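Local coordinates for protein ribonucleoside-diphosphate reductase subunit beta (Clostridium botulinum, PDB 6ZJK) that probably serves as the radical-generating small subunit of a class I ribonucleotide reductase, carrying a di-iron site and helping convert ribonucleoside diphosphates to deoxyribonucleotides, at residues S108-N113 against G179-F184; N174-G179 against V276-Q281; F214-A219 against D332-L337. All blocks are in the same frame, centred on the assembly; numbering follows the deposited sequence.

Contact 1: residues S108-N113 against G179-F184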
ATOM      1  N   SER A 108      12.380   3.286   3.478  1.00 37.27           N
ATOM      2  CA  SER A 108      11.552   3.930   4.436  1.00 39.56           C
ATOM      3  C   SER A 108      10.994   5.204   3.872  1.00 41.37           C
ATOM      4  O   SER A 108       9.866   5.455   4.017  1.00 36.33           O
ATOM      5  CB  SER A 108      12.278   4.168   5.764  1.00 41.64           C
ATOM      6  OG  SER A 108      12.471   2.978   6.452  1.00 36.56           O
ATOM      7  N   VAL A 109      11.797   6.008   3.209  1.00 36.70           N
ATOM      8  CA  VAL A 109      11.271   7.229   2.656  1.00 43.50           C
ATOM      9  C   VAL A 109      10.369   6.972   1.448  1.00 44.12           C
ATOM     10  O   VAL A 109       9.520   7.713   1.196  1.00 39.89           O
ATOM     11  CB  VAL A 109      12.281   8.299   2.294  1.00 45.59           C
ATOM     12  CG1 VAL A 109      12.995   8.821   3.484  1.00 43.90           C
ATOM     13  CG2 VAL A 109      13.235   7.824   1.277  1.00 42.36           C
ATOM     14  N   GLN A 110      10.585   5.894   0.740  1.00 40.36           N
ATOM     15  CA  GLN A 110       9.750   5.528  -0.362  1.00 42.63           C
ATOM     16  C   GLN A 110       8.383   5.207   0.225  1.00 46.12           C
ATOM     17  O   GLN A 110       7.416   5.680  -0.245  1.00 46.05           O
ATOM     18  CB  GLN A 110      10.297   4.336  -1.092  1.00 37.39           C
ATOM     19  CG  GLN A 110      11.469   4.603  -1.992  1.00 41.41           C
ATOM     20  CD  GLN A 110      11.177   5.554  -3.085  1.00 50.52           C
ATOM     21  OE1 GLN A 110      11.221   6.733  -2.906  1.00 46.19           O
ATOM     22  NE2 GLN A 110      10.865   5.029  -4.231  1.00 46.39           N
ATOM     23  N   SER A 111       8.314   4.466   1.318  1.00 36.87           N
ATOM     24  CA  SER A 111       7.064   4.110   1.986  1.00 42.12           C
ATOM     25  C   SER A 111       6.268   5.298   2.496  1.00 49.29           C
ATOM     26  O   SER A 111       5.093   5.247   2.584  1.00 40.83           O
ATOM     27  CB  SER A 111       7.308   3.176   3.145  1.00 47.02           C
ATOM     28  OG  SER A 111       7.800   1.966   2.754  1.00 45.68           O
ATOM     29  N   GLU A 112       6.935   6.364   2.847  1.00 45.34           N
ATOM     30  CA  GLU A 112       6.307   7.533   3.280  1.00 45.91           C
ATOM     31  C   GLU A 112       5.971   8.484   2.172  1.00 48.44           C
ATOM     32  O   GLU A 112       5.022   9.173   2.279  1.00 52.68           O
ATOM     33  CB  GLU A 112       7.224   8.268   4.215  1.00 49.43           C
ATOM     34  CG  GLU A 112       7.388   7.623   5.549  1.00 50.79           C
ATOM     35  CD  GLU A 112       6.212   7.815   6.431  1.00 55.18           C
ATOM     36  OE1 GLU A 112       6.022   6.966   7.273  1.00 53.97           O
ATOM     37  OE2 GLU A 112       5.510   8.809   6.291  1.00 58.13           O
ATOM     38  N   ASN A 113       6.766   8.550   1.129  1.00 42.86           N
ATOM     39  CA  ASN A 113       6.525   9.498   0.068  1.00 47.72           C
ATOM     40  C   ASN A 113       5.573   9.077  -1.045  1.00 53.23           C
ATOM     41  O   ASN A 113       4.897   9.890  -1.556  1.00 45.72           O
ATOM     42  CB  ASN A 113       7.818   9.909  -0.579  1.00 52.77           C
ATOM     43  CG  ASN A 113       7.658  11.056  -1.505  1.00 54.02           C
ATOM     44  OD1 ASN A 113       7.204  12.101  -1.114  1.00 55.85           O
ATOM     45  ND2 ASN A 113       8.044  10.875  -2.718  1.00 48.24           N
ATOM     46  N   GLY A 179      15.100  15.900   1.236  1.00 52.42           N
ATOM     47  CA  GLY A 179      14.717  17.284   0.995  1.00 53.46           C
ATOM     48  C   GLY A 179      13.990  17.516  -0.317  1.00 56.09           C
ATOM     49  O   GLY A 179      13.163  18.428  -0.416  1.00 53.10           O
ATOM     50  N   ILE A 180      14.292  16.720  -1.344  1.00 48.72           N
ATOM     51  CA  ILE A 180      13.605  16.887  -2.624  1.00 55.45           C
ATOM     52  C   ILE A 180      12.149  16.476  -2.490  1.00 56.47           C
ATOM     53  O   ILE A 180      11.239  17.180  -2.937  1.00 58.59           O
ATOM     54  CB  ILE A 180      14.313  16.080  -3.730  1.00 50.17           C
ATOM     55  CG1 ILE A 180      15.790  16.496  -3.838  1.00 53.40           C
ATOM     56  CG2 ILE A 180      13.569  16.230  -5.051  1.00 49.46           C
ATOM     57  CD1 ILE A 180      16.572  15.698  -4.849  1.00 54.22           C
ATOM     58  N   TYR A 181      11.907  15.399  -1.802  1.00 51.82           N
ATOM     59  CA  TYR A 181      10.586  14.979  -1.602  1.00 55.78           C
ATOM     60  C   TYR A 181       9.904  15.975  -0.710  1.00 61.59           C
ATOM     61  O   TYR A 181       8.845  16.419  -1.018  1.00 62.46           O
ATOM     62  CB  TYR A 181      10.570  13.615  -0.966  1.00 54.49           C
ATOM     63  CG  TYR A 181      10.950  12.466  -1.836  1.00 51.84           C
ATOM     64  CD1 TYR A 181      10.984  12.580  -3.188  1.00 49.53           C
ATOM     65  CD2 TYR A 181      11.259  11.260  -1.303  1.00 50.91           C
ATOM     66  CE1 TYR A 181      11.324  11.532  -3.970  1.00 45.09           C
ATOM     67  CE2 TYR A 181      11.596  10.196  -2.096  1.00 50.66           C
ATOM     68  CZ  TYR A 181      11.614  10.357  -3.440  1.00 51.86           C
ATOM     69  OH  TYR A 181      11.920   9.336  -4.241  1.00 44.79           O
ATOM     70  N   GLU A 182      10.538  16.400   0.367  1.00 58.95           N
ATOM     71  CA  GLU A 182       9.856  17.274   1.321  1.00 60.26           C
ATOM     72  C   GLU A 182       9.583  18.650   0.723  1.00 64.51           C
ATOM     73  O   GLU A 182       8.641  19.333   1.141  1.00 64.69           O
ATOM     74  CB  GLU A 182      10.690  17.363   2.604  1.00 61.77           C
ATOM     75  CG  GLU A 182      10.116  18.216   3.738  1.00 69.70           C
ATOM     76  CD  GLU A 182       9.144  17.453   4.631  1.00 70.90           C
ATOM     77  OE1 GLU A 182       8.349  18.115   5.331  1.00 77.49           O
ATOM     78  OE2 GLU A 182       9.188  16.200   4.657  1.00 67.48           O
ATOM     79  N   LYS A 183      10.285  19.040  -0.341  1.00 61.48           N
ATOM     80  CA  LYS A 183       9.876  20.333  -0.868  1.00 61.90           C
ATOM     81  C   LYS A 183       8.548  20.225  -1.609  1.00 68.02           C
ATOM     82  O   LYS A 183       7.691  21.112  -1.508  1.00 67.70           O
ATOM     83  CB  LYS A 183      10.954  20.852  -1.817  1.00 64.63           C
ATOM     84  CG  LYS A 183      10.625  22.133  -2.560  1.00 66.65           C
ATOM     85  CD  LYS A 183      11.621  23.239  -2.317  1.00 77.39           C
ATOM     86  CE  LYS A 183      10.971  24.570  -2.640  1.00 78.15           C
ATOM     87  NZ  LYS A 183      11.598  25.677  -1.845  1.00 84.03           N
ATOM     88  N   PHE A 184       8.121  19.053  -2.031  1.00 66.32           N
ATOM     89  CA  PHE A 184       6.800  18.929  -2.585  1.00 67.54           C
ATOM     90  C   PHE A 184       5.822  18.731  -1.487  1.00 68.58           C
ATOM     91  O   PHE A 184       4.748  19.271  -1.528  1.00 67.56           O
ATOM     92  CB  PHE A 184       6.723  17.759  -3.535  1.00 60.20           C
ATOM     93  CG  PHE A 184       5.341  17.473  -4.024  1.00 66.56           C
ATOM     94  CD1 PHE A 184       4.659  18.393  -4.765  1.00 63.36           C
ATOM     95  CD2 PHE A 184       4.737  16.280  -3.754  1.00 62.92           C
ATOM     96  CE1 PHE A 184       3.400  18.140  -5.222  1.00 62.62           C
ATOM     97  CE2 PHE A 184       3.474  16.020  -4.213  1.00 61.74           C
ATOM     98  CZ  PHE A 184       2.806  16.951  -4.948  1.00 61.79           C
TER
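Tyr181 reaches across from 179-184 to 108-113, and three side chains of that segment, Val109, Gln110 and Asn113, meet its ring on a face and at the edge. The face belongs to Asn113. Its amide lies almost flat on the phenol, the two planes 12° apart, and ND2 sits over the middle of the ring, 3.4 Å from Tyr181 CG. The Asn113 side chain gets there because CG is anti to the backbone N, which carries the amide out over the ring. With the planes so nearly parallel, this is an amide-pi stack.

Gln110 works at the hydroxyl end. Its CB is directed away from Tyr181, but the chain bends at its second torsion and brings the amide back to the phenol edge. There Tyr181 OH donates a hydrogen bond of 3.0 Å to Gln110 OE1, meeting the C=O at 143° and a little out of the carbonyl plane. The bond ties down the hydroxyl end of the tyrosine while Asn113 covers the middle of one face. Val109 adds a looser apolar touch at the edge, CG2 to Tyr181 CE2 at 4.4 Å.

The Gln110 amide has work on both ends: NE2 bonds to Asn200 OD1 and, weakly, to the iron ligand Glu204. Since the Gln110 side chain lies close to a ferric ion, Tyr181 lies behind a second-shell residue of the metal site. The two segments, parts of helices 90-118 and 168-186, run nearly parallel at 12° with axes 11.3 Å apart, a separation the tyrosine spans. Helix 190-220 packs against Tyr181 and Gln110 through Leu203, and helix 124-151 touches Gln110 through Glu137.

Contact 2: residues N174-G179 against V276-Q281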
ATOM      1  N   ASN A 174      21.308  11.450   3.295  1.00 53.66           N
ATOM      2  CA  ASN A 174      19.944  11.314   3.745  1.00 51.98           C
ATOM      3  C   ASN A 174      19.200  12.609   3.700  1.00 54.57           C
ATOM      4  O   ASN A 174      18.152  12.681   3.163  1.00 57.69           O
ATOM      5  CB  ASN A 174      19.891  10.700   5.115  1.00 48.66           C
ATOM      6  CG  ASN A 174      20.168   9.235   5.099  1.00 49.74           C
ATOM      7  OD1 ASN A 174      20.499   8.687   4.101  1.00 47.13           O
ATOM      8  ND2 ASN A 174      20.039   8.609   6.212  1.00 43.91           N
ATOM      9  N   LYS A 175      19.772  13.664   4.189  1.00 54.45           N
ATOM     10  CA  LYS A 175      19.097  14.923   4.145  1.00 54.03           C
ATOM     11  C   LYS A 175      18.883  15.416   2.749  1.00 54.35           C
ATOM     12  O   LYS A 175      17.889  15.993   2.454  1.00 54.04           O
ATOM     13  CB  LYS A 175      19.902  15.928   4.894  1.00 62.39           C
ATOM     14  CG  LYS A 175      19.669  15.857   6.363  1.00 65.80           C
ATOM     15  CD  LYS A 175      20.927  16.204   7.094  1.00 70.59           C
ATOM     16  CE  LYS A 175      21.100  17.687   7.240  1.00 72.64           C
ATOM     17  NZ  LYS A 175      21.938  17.994   8.411  1.00 77.33           N
ATOM     18  N   PHE A 176      19.856  15.230   1.899  1.00 51.76           N
ATOM     19  CA  PHE A 176      19.724  15.642   0.533  1.00 54.30           C
ATOM     20  C   PHE A 176      18.551  14.941  -0.118  1.00 52.42           C
ATOM     21  O   PHE A 176      17.677  15.555  -0.601  1.00 50.72           O
ATOM     22  CB  PHE A 176      20.986  15.294  -0.229  1.00 51.11           C
ATOM     23  CG  PHE A 176      20.912  15.576  -1.693  1.00 59.09           C
ATOM     24  CD1 PHE A 176      20.953  16.855  -2.155  1.00 62.93           C
ATOM     25  CD2 PHE A 176      20.799  14.571  -2.595  1.00 56.44           C
ATOM     26  CE1 PHE A 176      20.872  17.123  -3.486  1.00 56.99           C
ATOM     27  CE2 PHE A 176      20.713  14.829  -3.927  1.00 55.72           C
ATOM     28  CZ  PHE A 176      20.765  16.104  -4.371  1.00 53.63           C
ATOM     29  N   ILE A 177      18.528  13.641  -0.041  1.00 49.20           N
ATOM     30  CA  ILE A 177      17.507  12.870  -0.732  1.00 52.38           C
ATOM     31  C   ILE A 177      16.116  13.187  -0.187  1.00 54.33           C
ATOM     32  O   ILE A 177      15.163  13.359  -0.954  1.00 50.93           O
ATOM     33  CB  ILE A 177      17.836  11.370  -0.637  1.00 54.27           C
ATOM     34  CG1 ILE A 177      19.099  11.066  -1.459  1.00 54.77           C
ATOM     35  CG2 ILE A 177      16.660  10.539  -1.099  1.00 50.86           C
ATOM     36  CD1 ILE A 177      19.645   9.640  -1.306  1.00 47.76           C
ATOM     37  N   ALA A 178      15.972  13.270   1.139  1.00 55.06           N
ATOM     38  CA  ALA A 178      14.659  13.545   1.721  1.00 54.34           C
ATOM     39  C   ALA A 178      14.176  14.953   1.401  1.00 52.80           C
ATOM     40  O   ALA A 178      12.966  15.178   1.295  1.00 54.19           O
ATOM     41  CB  ALA A 178      14.699  13.341   3.243  1.00 45.74           C
ATOM     42  N   GLY A 179      15.100  15.900   1.236  1.00 52.42           N
ATOM     43  CA  GLY A 179      14.717  17.284   0.995  1.00 53.46           C
ATOM     44  C   GLY A 179      13.990  17.516  -0.317  1.00 56.09           C
ATOM     45  O   GLY A 179      13.163  18.428  -0.416  1.00 53.10           O
ATOM     46  N   VAL A 276      24.489  10.619  -9.937  1.00 40.59           N
ATOM     47  CA  VAL A 276      25.594   9.801 -10.352  1.00 46.38           C
ATOM     48  C   VAL A 276      26.862  10.178  -9.578  1.00 47.30           C
ATOM     49  O   VAL A 276      27.543   9.353  -9.122  1.00 43.22           O
ATOM     50  CB  VAL A 276      25.857   9.900 -11.863  1.00 46.93           C
ATOM     51  CG1 VAL A 276      27.019   9.067 -12.266  1.00 40.12           C
ATOM     52  CG2 VAL A 276      24.647   9.476 -12.663  1.00 46.96           C
ATOM     53  N   GLU A 277      27.126  11.443  -9.428  1.00 46.84           N
ATOM     54  CA  GLU A 277      28.304  11.898  -8.744  1.00 49.66           C
ATOM     55  C   GLU A 277      28.272  11.497  -7.279  1.00 51.60           C
ATOM     56  O   GLU A 277      29.200  10.973  -6.779  1.00 45.05           O
ATOM     57  CB  GLU A 277      28.495  13.381  -8.963  1.00 55.57           C
ATOM     58  CG  GLU A 277      29.259  13.712 -10.238  1.00 55.56           C
ATOM     59  CD  GLU A 277      29.122  15.157 -10.659  1.00 65.50           C
ATOM     60  OE1 GLU A 277      28.974  16.005  -9.789  1.00 67.05           O
ATOM     61  OE2 GLU A 277      29.133  15.449 -11.866  1.00 62.11           O
ATOM     62  N   HIS A 278      27.157  11.717  -6.628  1.00 55.19           N
ATOM     63  CA  HIS A 278      26.970  11.310  -5.268  1.00 50.55           C
ATOM     64  C   HIS A 278      27.138   9.813  -5.069  1.00 50.45           C
ATOM     65  O   HIS A 278      27.824   9.414  -4.213  1.00 49.07           O
ATOM     66  CB  HIS A 278      25.594  11.675  -4.778  1.00 48.84           C
ATOM     67  CG  HIS A 278      25.364  13.127  -4.606  1.00 53.22           C
ATOM     68  ND1 HIS A 278      24.155  13.636  -4.230  1.00 50.78           N
ATOM     69  CD2 HIS A 278      26.176  14.186  -4.766  1.00 54.14           C
ATOM     70  CE1 HIS A 278      24.226  14.942  -4.159  1.00 53.61           C
ATOM     71  NE2 HIS A 278      25.445  15.303  -4.477  1.00 55.08           N
ATOM     72  N   GLU A 279      26.530   8.988  -5.884  1.00 46.91           N
ATOM     73  CA  GLU A 279      26.557   7.539  -5.722  1.00 45.99           C
ATOM     74  C   GLU A 279      27.960   6.971  -5.940  1.00 44.01           C
ATOM     75  O   GLU A 279      28.361   6.017  -5.266  1.00 43.49           O
ATOM     76  CB  GLU A 279      25.530   6.903  -6.661  1.00 36.08           C
ATOM     77  CG  GLU A 279      25.300   5.443  -6.429  1.00 43.17           C
ATOM     78  CD  GLU A 279      24.877   5.131  -4.979  1.00 42.09           C
ATOM     79  OE1 GLU A 279      24.086   5.893  -4.369  1.00 43.94           O
ATOM     80  OE2 GLU A 279      25.391   4.141  -4.427  1.00 42.42           O
ATOM     81  N   ILE A 280      28.712   7.525  -6.887  1.00 49.56           N
ATOM     82  CA  ILE A 280      30.090   7.079  -7.098  1.00 44.47           C
ATOM     83  C   ILE A 280      30.941   7.400  -5.874  1.00 43.63           C
ATOM     84  O   ILE A 280      31.700   6.558  -5.369  1.00 39.80           O
ATOM     85  CB  ILE A 280      30.669   7.737  -8.360  1.00 44.85           C
ATOM     86  CG1 ILE A 280      29.976   7.213  -9.619  1.00 43.61           C
ATOM     87  CG2 ILE A 280      32.164   7.478  -8.454  1.00 40.33           C
ATOM     88  CD1 ILE A 280      30.447   7.907 -10.908  1.00 45.16           C
ATOM     89  N   GLN A 281      30.847   8.643  -5.406  1.00 42.73           N
ATOM     90  CA  GLN A 281      31.650   9.002  -4.242  1.00 48.80           C
ATOM     91  C   GLN A 281      31.245   8.205  -3.002  1.00 48.44           C
ATOM     92  O   GLN A 281      32.106   7.698  -2.278  1.00 42.52           O
ATOM     93  CB  GLN A 281      31.463  10.487  -3.989  1.00 53.55           C
ATOM     94  CG  GLN A 281      32.641  11.195  -3.438  1.00 64.69           C
ATOM     95  CD  GLN A 281      32.305  12.636  -3.144  1.00 80.79           C
ATOM     96  OE1 GLN A 281      33.180  13.521  -3.212  1.00 90.24           O
ATOM     97  NE2 GLN A 281      31.040  12.897  -2.871  1.00 79.99           N
TER
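Phe176 and His278 form a T-shaped (edge-to-face) aromatic pair that joins two helices at the surface of the all-helical ribonucleotide reductase small-subunit fold. Phe176 stands on helix 168-186 and His278 on helix 262-287, and their CA atoms are 10.2 Å apart, so the backbones stay well separated and the rings alone bridge the space between the segments.

The aromatic interaction has the imidazole as the edge and the phenyl as the face. The ring planes are inclined at 78° and the centroids lie 4.7 Å apart. Both side chains are aimed at the opposite helix from their roots, but their first torsions differ. Phe176 holds CG anti to its own N (chi1 175°), whereas His278 has CG anti to the carbonyl carbon (chi1 -69°). The two side chains cross at about a right angle. Beyond this pair the segments make no other side-chain contact, and only 79 Å² is buried between them. Phe176 is exposed and His278 partly so, in keeping with a bridge on the outside of the molecule.

Polar interactions lie away from the rings. Glu279, next to His278, forms a salt bridge through OE1 with Arg173, which precedes Asn174 on helix 168-186, giving the same two helices an ionic tie; its OE2 bonds to Ser210 of helix 190-220.

Apolar packing on the inner side comes from Ile177, which touches Phe102 and Leu106 of helix 90-118 and Tyr207 of helix 190-220, while Val276 and Ile280 meet Ile303 of helix 296-313.

At the pair itself, His278 CE1 stands 3.5 Å above the phenyl plane, displaced toward the rim, where its nearest atom is Phe176 CE2, also at 3.5 Å.

Contact 3: residues F214-A219 against D332-L337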
ATOM      1  N   PHE A 214      27.191  -4.607  -4.404  1.00 36.63           N
ATOM      2  CA  PHE A 214      28.007  -4.995  -3.253  1.00 32.60           C
ATOM      3  C   PHE A 214      27.662  -6.403  -2.780  1.00 37.25           C
ATOM      4  O   PHE A 214      28.556  -7.245  -2.596  1.00 33.89           O
ATOM      5  CB  PHE A 214      27.852  -3.992  -2.103  1.00 38.46           C
ATOM      6  CG  PHE A 214      28.520  -4.445  -0.812  1.00 41.80           C
ATOM      7  CD1 PHE A 214      29.903  -4.391  -0.689  1.00 42.52           C
ATOM      8  CD2 PHE A 214      27.774  -4.920   0.261  1.00 37.72           C
ATOM      9  CE1 PHE A 214      30.538  -4.818   0.476  1.00 38.21           C
ATOM     10  CE2 PHE A 214      28.393  -5.353   1.440  1.00 38.71           C
ATOM     11  CZ  PHE A 214      29.777  -5.301   1.542  1.00 43.20           C
ATOM     12  N   PHE A 215      26.365  -6.675  -2.569  1.00 36.30           N
ATOM     13  CA  PHE A 215      25.954  -7.971  -2.040  1.00 34.09           C
ATOM     14  C   PHE A 215      26.218  -9.085  -3.041  1.00 36.19           C
ATOM     15  O   PHE A 215      26.655 -10.175  -2.648  1.00 33.18           O
ATOM     16  CB  PHE A 215      24.483  -7.910  -1.609  1.00 35.42           C
ATOM     17  CG  PHE A 215      24.271  -6.956  -0.484  1.00 36.66           C
ATOM     18  CD1 PHE A 215      24.640  -7.307   0.806  1.00 33.81           C
ATOM     19  CD2 PHE A 215      23.810  -5.671  -0.725  1.00 35.94           C
ATOM     20  CE1 PHE A 215      24.499  -6.402   1.853  1.00 40.56           C
ATOM     21  CE2 PHE A 215      23.668  -4.763   0.307  1.00 37.40           C
ATOM     22  CZ  PHE A 215      24.014  -5.127   1.600  1.00 36.84           C
ATOM     23  N   TYR A 216      26.046  -8.803  -4.348  1.00 32.16           N
ATOM     24  CA  TYR A 216      26.413  -9.791  -5.357  1.00 36.47           C
ATOM     25  C   TYR A 216      27.923 -10.026  -5.378  1.00 38.01           C
ATOM     26  O   TYR A 216      28.372 -11.163  -5.577  1.00 32.08           O
ATOM     27  CB  TYR A 216      25.925  -9.357  -6.752  1.00 34.65           C
ATOM     28  CG  TYR A 216      24.406  -9.190  -6.869  1.00 39.41           C
ATOM     29  CD1 TYR A 216      23.541  -9.790  -5.946  1.00 34.70           C
ATOM     30  CD2 TYR A 216      23.841  -8.449  -7.912  1.00 32.87           C
ATOM     31  CE1 TYR A 216      22.158  -9.629  -6.028  1.00 34.38           C
ATOM     32  CE2 TYR A 216      22.434  -8.290  -8.017  1.00 36.35           C
ATOM     33  CZ  TYR A 216      21.601  -8.886  -7.083  1.00 41.80           C
ATOM     34  OH  TYR A 216      20.210  -8.733  -7.182  1.00 36.17           O
ATOM     35  N   THR A 217      28.720  -8.970  -5.176  1.00 31.96           N
ATOM     36  CA  THR A 217      30.171  -9.148  -5.132  1.00 41.31           C
ATOM     37  C   THR A 217      30.583 -10.011  -3.942  1.00 43.67           C
ATOM     38  O   THR A 217      31.498 -10.830  -4.067  1.00 44.23           O
ATOM     39  CB  THR A 217      30.901  -7.800  -5.108  1.00 33.92           C
ATOM     40  OG1 THR A 217      30.715  -7.131  -6.367  1.00 35.44           O
ATOM     41  CG2 THR A 217      32.396  -7.991  -4.888  1.00 41.34           C
ATOM     42  N   LEU A 218      29.924  -9.846  -2.780  1.00 40.84           N
ATOM     43  CA  LEU A 218      30.215 -10.726  -1.645  1.00 40.13           C
ATOM     44  C   LEU A 218      29.862 -12.170  -1.975  1.00 39.70           C
ATOM     45  O   LEU A 218      30.699 -13.074  -1.835  1.00 39.45           O
ATOM     46  CB  LEU A 218      29.454 -10.273  -0.392  1.00 39.67           C
ATOM     47  CG  LEU A 218      29.936  -9.047   0.390  1.00 42.99           C
ATOM     48  CD1 LEU A 218      29.129  -8.884   1.675  1.00 47.87           C
ATOM     49  CD2 LEU A 218      31.433  -9.174   0.681  1.00 41.80           C
ATOM     50  N   ALA A 219      28.623 -12.390  -2.450  1.00 34.46           N
ATOM     51  CA  ALA A 219      28.123 -13.732  -2.751  1.00 41.84           C
ATOM     52  C   ALA A 219      28.909 -14.412  -3.858  1.00 41.84           C
ATOM     53  O   ALA A 219      29.029 -15.643  -3.862  1.00 45.80           O
ATOM     54  CB  ALA A 219      26.650 -13.666  -3.156  1.00 39.67           C
ATOM     55  N   ASP A 332      24.418  -9.354 -14.756  1.00 42.20           N
ATOM     56  CA  ASP A 332      23.095  -9.539 -15.348  1.00 43.87           C
ATOM     57  C   ASP A 332      22.609 -10.971 -15.179  1.00 44.06           C
ATOM     58  O   ASP A 332      21.476 -11.202 -14.746  1.00 47.82           O
ATOM     59  CB  ASP A 332      23.113  -9.133 -16.824  1.00 52.58           C
ATOM     60  CG  ASP A 332      23.317  -7.647 -16.997  1.00 57.47           C
ATOM     61  OD1 ASP A 332      23.376  -6.944 -15.955  1.00 62.89           O
ATOM     62  OD2 ASP A 332      23.379  -7.171 -18.149  1.00 60.34           O
ATOM     63  N   GLY A 333      23.470 -11.946 -15.468  1.00 43.68           N
ATOM     64  CA  GLY A 333      23.089 -13.334 -15.261  1.00 40.36           C
ATOM     65  C   GLY A 333      23.044 -13.696 -13.783  1.00 45.04           C
ATOM     66  O   GLY A 333      22.192 -14.479 -13.355  1.00 43.66           O
ATOM     67  N   PHE A 334      23.951 -13.122 -12.985  1.00 36.91           N
ATOM     68  CA  PHE A 334      24.031 -13.464 -11.569  1.00 43.86           C
ATOM     69  C   PHE A 334      22.773 -13.043 -10.812  1.00 42.90           C
ATOM     70  O   PHE A 334      22.290 -13.778  -9.950  1.00 42.84           O
ATOM     71  CB  PHE A 334      25.270 -12.816 -10.945  1.00 38.38           C
ATOM     72  CG  PHE A 334      25.599 -13.335  -9.574  1.00 44.56           C
ATOM     73  CD1 PHE A 334      25.035 -12.757  -8.443  1.00 43.51           C
ATOM     74  CD2 PHE A 334      26.487 -14.394  -9.417  1.00 45.40           C
ATOM     75  CE1 PHE A 334      25.339 -13.236  -7.170  1.00 46.48           C
ATOM     76  CE2 PHE A 334      26.788 -14.885  -8.149  1.00 46.23           C
ATOM     77  CZ  PHE A 334      26.228 -14.295  -7.026  1.00 44.01           C
ATOM     78  N   SER A 335      22.221 -11.871 -11.129  1.00 42.60           N
ATOM     79  CA  SER A 335      21.081 -11.324 -10.403  1.00 41.61           C
ATOM     80  C   SER A 335      19.771 -12.067 -10.665  1.00 47.87           C
ATOM     81  O   SER A 335      18.782 -11.795  -9.978  1.00 43.25           O
ATOM     82  CB  SER A 335      20.916  -9.850 -10.764  1.00 44.16           C
ATOM     83  OG  SER A 335      20.498  -9.708 -12.125  1.00 50.11           O
ATOM     84  N   LYS A 336      19.739 -12.991 -11.623  1.00 47.07           N
ATOM     85  CA  LYS A 336      18.501 -13.659 -12.003  1.00 50.29           C
ATOM     86  C   LYS A 336      18.167 -14.804 -11.056  1.00 50.13           C
ATOM     87  O   LYS A 336      19.043 -15.387 -10.416  1.00 57.31           O
ATOM     88  CB  LYS A 336      18.600 -14.193 -13.430  1.00 51.63           C
ATOM     89  CG  LYS A 336      17.919 -13.333 -14.462  1.00 54.15           C
ATOM     90  CD  LYS A 336      18.364 -11.881 -14.379  1.00 54.92           C
ATOM     91  CE  LYS A 336      17.795 -11.043 -15.529  1.00 61.12           C
ATOM     92  NZ  LYS A 336      18.383  -9.670 -15.523  1.00 57.67           N
ATOM     93  N   LEU A 337      16.873 -15.095 -10.940  1.00 55.21           N
ATOM     94  CA  LEU A 337      16.406 -16.203 -10.115  1.00 56.30           C
ATOM     95  C   LEU A 337      16.219 -17.476 -10.937  1.00 61.64           C
ATOM     96  O   LEU A 337      16.734 -18.537 -10.571  1.00 66.90           O
ATOM     97  CB  LEU A 337      15.103 -15.829  -9.408  1.00 56.91           C
ATOM     98  CG  LEU A 337      15.307 -14.780  -8.316  1.00 48.03           C
ATOM     99  CD1 LEU A 337      14.016 -14.054  -7.991  1.00 43.50           C
ATOM    100  CD2 LEU A 337      15.923 -15.412  -7.066  0.92 51.37           C
TER
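Segment 214-219 is helical throughout, while 332-337 begins on the short helix 330-334 and continues as loop, and the two backbones come nearest at Tyr216 and Ser335, whose CA atoms are 7.5 Å apart. Phe334 carries much of the packing. With CG anti to its N (chi1 -168°), the ring extends to the helix and touches it at two points about one turn apart. Its CD1 rests 3.9 Å from Tyr216 CB, and at the ring edge CZ meets Ala219 CB, likewise at 3.9 Å. The two aromatic rings are turned 53° from each other, with centroids 5.8 Å apart, so they pack obliquely.

Further out along the tyrosine, Ser335 CB lies 3.5 Å from Tyr216 CE2 and also approaches the hydroxyl. The contact is made by the methylene, so the serine contributes here as an apolar group. The phenol oxygen is held by Asn235 ND2 of helix 225-255 through a hydrogen bond, which fixes the end of the ring against which Ser335 packs.

Two neighbours complete the surroundings of the Phe334 ring. Trp330 meets it edge-to-face, and Lys232 of helix 225-255 makes a cation-pi contact with it.

This is plain packing of a C-terminal segment on the small-subunit helical bundle: the last short helix packs against helices 190-220 and 225-255, just before the modelled chain stops at Leu337. In this family the tail beyond such a segment is typically flexible and carries the determinants for binding the large subunit.

How the contacts relate
Contacts 1 and 2 are neighbours on helix 168-186: they share Gly179, and their centres lie 13 Å apart. Through them this helix is joined to helix 90-118 in the buried interior and to helix 262-287 at the surface, and both contacts touch the second subunit. Contact 3 is on the other side of the chain's centre from contact 1, the two centres 29 Å apart, and about 9 Å from contact 2 at the nearest atoms. Distance to the iron also separates them: the side chain of Gln110 in contact 1 is about 5 Å from a ferric ion, that of Tyr216 in contact 3 about 12 Å. Helix 190-220, carrying Glu204 and Tyr216, links the metal site to contact 3.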